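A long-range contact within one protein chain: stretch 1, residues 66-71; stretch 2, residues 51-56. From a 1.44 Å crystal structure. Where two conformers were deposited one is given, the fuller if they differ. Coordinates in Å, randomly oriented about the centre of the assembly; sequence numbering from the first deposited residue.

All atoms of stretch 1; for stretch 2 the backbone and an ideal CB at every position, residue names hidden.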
ATOM      1  N   HIS A  66       0.625  -7.700 -11.161  0.73 20.43           N
ATOM      2  CA  HIS A  66       1.891  -7.427 -10.513  0.73 18.42           C
ATOM      3  C   HIS A  66       2.752  -6.700 -11.536  0.73 22.44           C
ATOM      4  O   HIS A  66       2.994  -7.217 -12.644  0.73 22.02           O
ATOM      5  CB  HIS A  66       2.530  -8.748 -10.075  0.73 20.80           C
ATOM      6  CG  HIS A  66       3.801  -8.605  -9.293  0.73 28.44           C
ATOM      7  ND1 HIS A  66       4.776  -9.584  -9.288  0.73 34.47           N
ATOM      8  CD2 HIS A  66       4.255  -7.626  -8.478  0.73 32.21           C
ATOM      9  CE1 HIS A  66       5.773  -9.210  -8.509  0.73 35.05           C
ATOM     10  NE2 HIS A  66       5.482  -8.025  -8.003  0.73 35.75           N
ATOM     11  N   ILE A  67       3.190  -5.493 -11.174  1.00 20.84           N
ATOM     12  CA  ILE A  67       4.046  -4.689 -12.025  1.00 20.78           C
ATOM     13  C   ILE A  67       5.392  -4.572 -11.352  1.00 21.68           C
ATOM     14  O   ILE A  67       5.487  -4.106 -10.200  1.00 22.59           O
ATOM     15  CB  ILE A  67       3.515  -3.278 -12.273  1.00 20.01           C
ATOM     16  CG1 ILE A  67       2.045  -3.309 -12.688  1.00 21.02           C
ATOM     17  CG2 ILE A  67       4.370  -2.596 -13.334  1.00 22.77           C
ATOM     18  CD1 ILE A  67       1.439  -1.950 -12.835  1.00 24.82           C
ATOM     19  N   THR A  68       6.441  -4.972 -12.053  1.00 22.28           N
ATOM     20  CA  THR A  68       7.796  -4.843 -11.545  1.00 21.71           C
ATOM     21  C   THR A  68       8.540  -3.784 -12.337  1.00 22.11           C
ATOM     22  O   THR A  68       8.441  -3.738 -13.572  1.00 24.77           O
ATOM     23  CB  THR A  68       8.563  -6.190 -11.628  1.00 25.78           C
ATOM     24  OG1 THR A  68       8.752  -6.564 -12.997  1.00 33.90           O
ATOM     25  CG2 THR A  68       7.808  -7.283 -10.901  1.00 28.63           C
ATOM     26  N   TYR A  69       9.296  -2.952 -11.635  1.00 22.78           N
ATOM     27  CA  TYR A  69      10.059  -1.865 -12.234  1.00 23.90           C
ATOM     28  C   TYR A  69      11.549  -2.148 -12.106  1.00 26.42           C
ATOM     29  O   TYR A  69      11.974  -2.874 -11.203  1.00 27.15           O
ATOM     30  CB  TYR A  69       9.722  -0.541 -11.541  1.00 21.88           C
ATOM     31  CG  TYR A  69       8.335  -0.063 -11.852  1.00 20.46           C
ATOM     32  CD1 TYR A  69       7.244  -0.498 -11.107  1.00 20.98           C
ATOM     33  CD2 TYR A  69       8.109   0.804 -12.914  1.00 20.47           C
ATOM     34  CE1 TYR A  69       5.956  -0.083 -11.428  1.00 20.56           C
ATOM     35  CE2 TYR A  69       6.850   1.236 -13.221  1.00 19.65           C
ATOM     36  CZ  TYR A  69       5.774   0.785 -12.491  1.00 20.03           C
ATOM     37  OH  TYR A  69       4.516   1.216 -12.847  1.00 21.02           O
ATOM     38  N   PRO A  70      12.354  -1.559 -13.002  1.00 29.37           N
ATOM     39  CA  PRO A  70      13.792  -1.856 -12.963  1.00 32.28           C
ATOM     40  C   PRO A  70      14.506  -1.397 -11.691  1.00 35.88           C
ATOM     41  O   PRO A  70      15.550  -1.954 -11.386  1.00 41.07           O
ATOM     42  CB  PRO A  70      14.347  -1.145 -14.204  1.00 37.79           C
ATOM     43  CG  PRO A  70      13.236  -0.287 -14.737  1.00 34.04           C
ATOM     44  CD  PRO A  70      11.956  -0.823 -14.215  1.00 28.03           C
ATOM     45  N   ASP A  71      13.946  -0.441 -10.955  1.00 33.03           N
ATOM     46  CA  ASP A  71      14.572   0.022  -9.716  1.00 39.19           C
ATOM     47  C   ASP A  71      14.168  -0.815  -8.501  1.00 34.52           C
ATOM     48  O   ASP A  71      14.580  -0.513  -7.370  1.00 40.44           O
ATOM     49  CB  ASP A  71      14.256   1.502  -9.477  1.00 41.92           C
ATOM     50  CG  ASP A  71      12.819   1.741  -9.047  1.00 40.74           C
ATOM     51  OD1 ASP A  71      11.953   0.863  -9.257  1.00 33.55           O
ATOM     52  OD2 ASP A  71      12.557   2.831  -8.499  1.00 47.72           O
ATOM     53  N   UNK A  51       8.705  -0.853 -23.116  1.00 25.35           N
ATOM     54  CA  UNK A  51      10.011  -0.289 -23.499  1.00 26.35           C
ATOM     55  C   UNK A  51      10.813   0.294 -22.339  1.00 28.64           C
ATOM     56  O   UNK A  51      12.053   0.313 -22.412  1.00 33.32           O
ATOM     57  CB  UNK A  51       9.803   0.804 -24.549  1.00 26.35           C
ATOM     58  N   UNK A  52      10.123   0.770 -21.303  1.00 26.07           N
ATOM     59  CA  UNK A  52      10.772   1.326 -20.119  1.00 27.42           C
ATOM     60  C   UNK A  52      11.270   0.237 -19.172  1.00 27.09           C
ATOM     61  O   UNK A  52      11.798   0.531 -18.091  1.00 27.74           O
ATOM     62  CB  UNK A  52       9.805   2.253 -19.379  1.00 27.42           C
ATOM     63  N   UNK A  53      11.091  -1.011 -19.599  1.00 24.85           N
ATOM     64  CA  UNK A  53      11.634  -2.202 -18.946  1.00 29.22           C
ATOM     65  C   UNK A  53      10.769  -2.684 -17.793  1.00 27.24           C
ATOM     66  O   UNK A  53      11.098  -3.676 -17.135  1.00 31.03           O
ATOM     67  CB  UNK A  53      13.049  -1.919 -18.438  1.00 29.22           C
ATOM     68  N   UNK A  54       9.662  -2.002 -17.541  1.00 21.38           N
ATOM     69  CA  UNK A  54       8.723  -2.538 -16.571  1.00 24.11           C
ATOM     70  C   UNK A  54       8.056  -3.770 -17.173  1.00 21.78           C
ATOM     71  O   UNK A  54       7.903  -3.893 -18.396  1.00 22.24           O
ATOM     72  CB  UNK A  54       7.685  -1.489 -16.168  1.00 24.11           C
ATOM     73  N   UNK A  55       7.721  -4.711 -16.304  1.00 20.41           N
ATOM     74  CA  UNK A  55       7.055  -5.939 -16.697  1.00 20.51           C
ATOM     75  C   UNK A  55       5.753  -6.047 -15.921  1.00 18.12           C
ATOM     76  O   UNK A  55       5.741  -5.930 -14.684  1.00 20.20           O
ATOM     77  CB  UNK A  55       7.947  -7.158 -16.454  1.00 20.51           C
ATOM     78  N   UNK A  56       4.672  -6.254 -16.663  1.00 18.98           N
ATOM     79  CA  UNK A  56       3.350  -6.403 -16.098  1.00 17.63           C
ATOM     80  C   UNK A  56       2.933  -7.878 -16.224  1.00 19.55           C
ATOM     81  O   UNK A  56       2.965  -8.472 -17.317  1.00 21.52           O
ATOM     82  CB  UNK A  56       2.350  -5.477 -16.793  1.00 17.63           C
TER

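Stretch 2 runs antiparallel to stretch 1 and joins it as a short two-stranded pairing at its later end.

Position 51 lies beyond the reach of stretch 1. Its phi of -62° and psi of -28° suit many residues, proline included. The deposited residue is Pro51, and it makes no contact across the pair.

Position 52 also has open space around its ideal CB, so stretch 1 sets little demand. A small or polar side chain would suit a turn here. The residue is Asp52. Its OD1 accepts a hydrogen bond from the backbone N of position 54 at 3.0 Å.

Position 53 has a positive phi, 83°, with psi near 1°. Glycine, asparagine or aspartate adopt this most easily, though other residues can. The ideal CB is 4.0 Å from Pro70 CG, so the start of a side chain could rest near that ring. The residue is Gln53. Its CB lies 4.1 Å from Pro70 CG, but the end of the side chain leads away. Its backbone O accepts a hydrogen bond from water 1 at 2.9 Å; the same water donates a weak one to Thr68 O at 3.0 Å.

Position 54 points sideways. Its ideal CB is 3.5 Å from Thr68 O and 4.0 Å from Tyr69 CD2, with Ile67 CG2 at 4.5 Å. A long side chain with an aliphatic stem would suit these neighbours: lysine, arginine, methionine or glutamine. The residue is Arg54. Its CD packs 3.5 Å from Tyr69 CE2 and 4.1 Å from Ile67 CG2. The guanidinium turns back to its own stretch, where NH1 forms a salt bridge with Asp52 OD2 at 3.0 Å.

Position 55 faces Thr68 in a hydrogen-bonded antiparallel pair. Its N donates to Thr68 O at 3.0 Å, and its O accepts from Thr68 N at 2.9 Å. The ideal CB is 3.6 Å from Thr68 OG1, on the same face of the sheet. Valine, isoleucine or threonine would fit the extended backbone. The residue is Val55; its CB lies beside the threonine hydroxyl.

Position 56 pairs with Ile67 without hydrogen bonds between the two backbones. The CA of position 56 is 4.5 Å from Ile67 CA and makes a CA-H...O contact with His66 O at 3.6 Å. The ideal CB is 4.7 Å from Ile67 CG1, which favours an apolar side chain: valine, isoleucine or leucine. The residue is Ile56. Its CG1 meets Ile67 CG2 at 4.1 Å, an apolar contact on the sheet face these two share.

Stretch 2, residues 51-56: PDQRVI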
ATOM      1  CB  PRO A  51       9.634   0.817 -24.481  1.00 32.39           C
ATOM      2  CG  PRO A  51       8.374   0.317 -25.124  1.00 31.42           C
ATOM      3  CD  PRO A  51       7.620  -0.346 -23.973  1.00 26.74           C
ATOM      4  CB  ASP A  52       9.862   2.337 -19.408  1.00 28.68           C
ATOM      5  CG  ASP A  52       8.598   1.713 -18.814  1.00 27.05           C
ATOM      6  OD1 ASP A  52       8.503   0.469 -18.733  1.00 25.18           O
ATOM      7  OD2 ASP A  52       7.706   2.491 -18.393  1.00 25.65           O
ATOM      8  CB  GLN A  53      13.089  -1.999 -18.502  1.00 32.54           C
ATOM      9  CG  GLN A  53      14.009  -1.572 -19.635  1.00 42.32           C
ATOM     10  CD  GLN A  53      13.989  -2.551 -20.796  1.00 62.51           C
ATOM     11  OE1 GLN A  53      13.747  -2.168 -21.940  1.00 73.40           O
ATOM     12  NE2 GLN A  53      14.240  -3.823 -20.504  1.00 69.23           N
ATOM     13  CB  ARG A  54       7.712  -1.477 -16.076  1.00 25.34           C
ATOM     14  CG  ARG A  54       6.467  -1.261 -16.906  1.00 24.29           C
ATOM     15  CD  ARG A  54       5.663  -0.058 -16.306  1.00 20.89           C
ATOM     16  NE  ARG A  54       4.333   0.032 -16.923  1.00 25.26           N
ATOM     17  CZ  ARG A  54       4.060   0.678 -18.056  1.00 23.23           C
ATOM     18  NH1 ARG A  54       5.009   1.320 -18.741  1.00 22.92           N
ATOM     19  NH2 ARG A  54       2.825   0.684 -18.509  1.00 24.49           N
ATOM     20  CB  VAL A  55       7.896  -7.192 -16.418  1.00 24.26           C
ATOM     21  CG1 VAL A  55       7.158  -8.441 -16.943  1.00 28.98           C
ATOM     22  CG2 VAL A  55       9.265  -7.093 -17.081  1.00 26.38           C
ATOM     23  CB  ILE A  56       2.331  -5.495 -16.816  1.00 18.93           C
ATOM     24  CG1 ILE A  56       2.796  -4.032 -16.830  1.00 20.99           C
ATOM     25  CG2 ILE A  56       0.965  -5.603 -16.186  1.00 20.40           C
ATOM     26  CD1 ILE A  56       2.653  -3.366 -18.166  1.00 22.31           C
TER
HETATM   27  O   HOH W   1      11.232  -4.668 -14.373  1.00 36.36           O
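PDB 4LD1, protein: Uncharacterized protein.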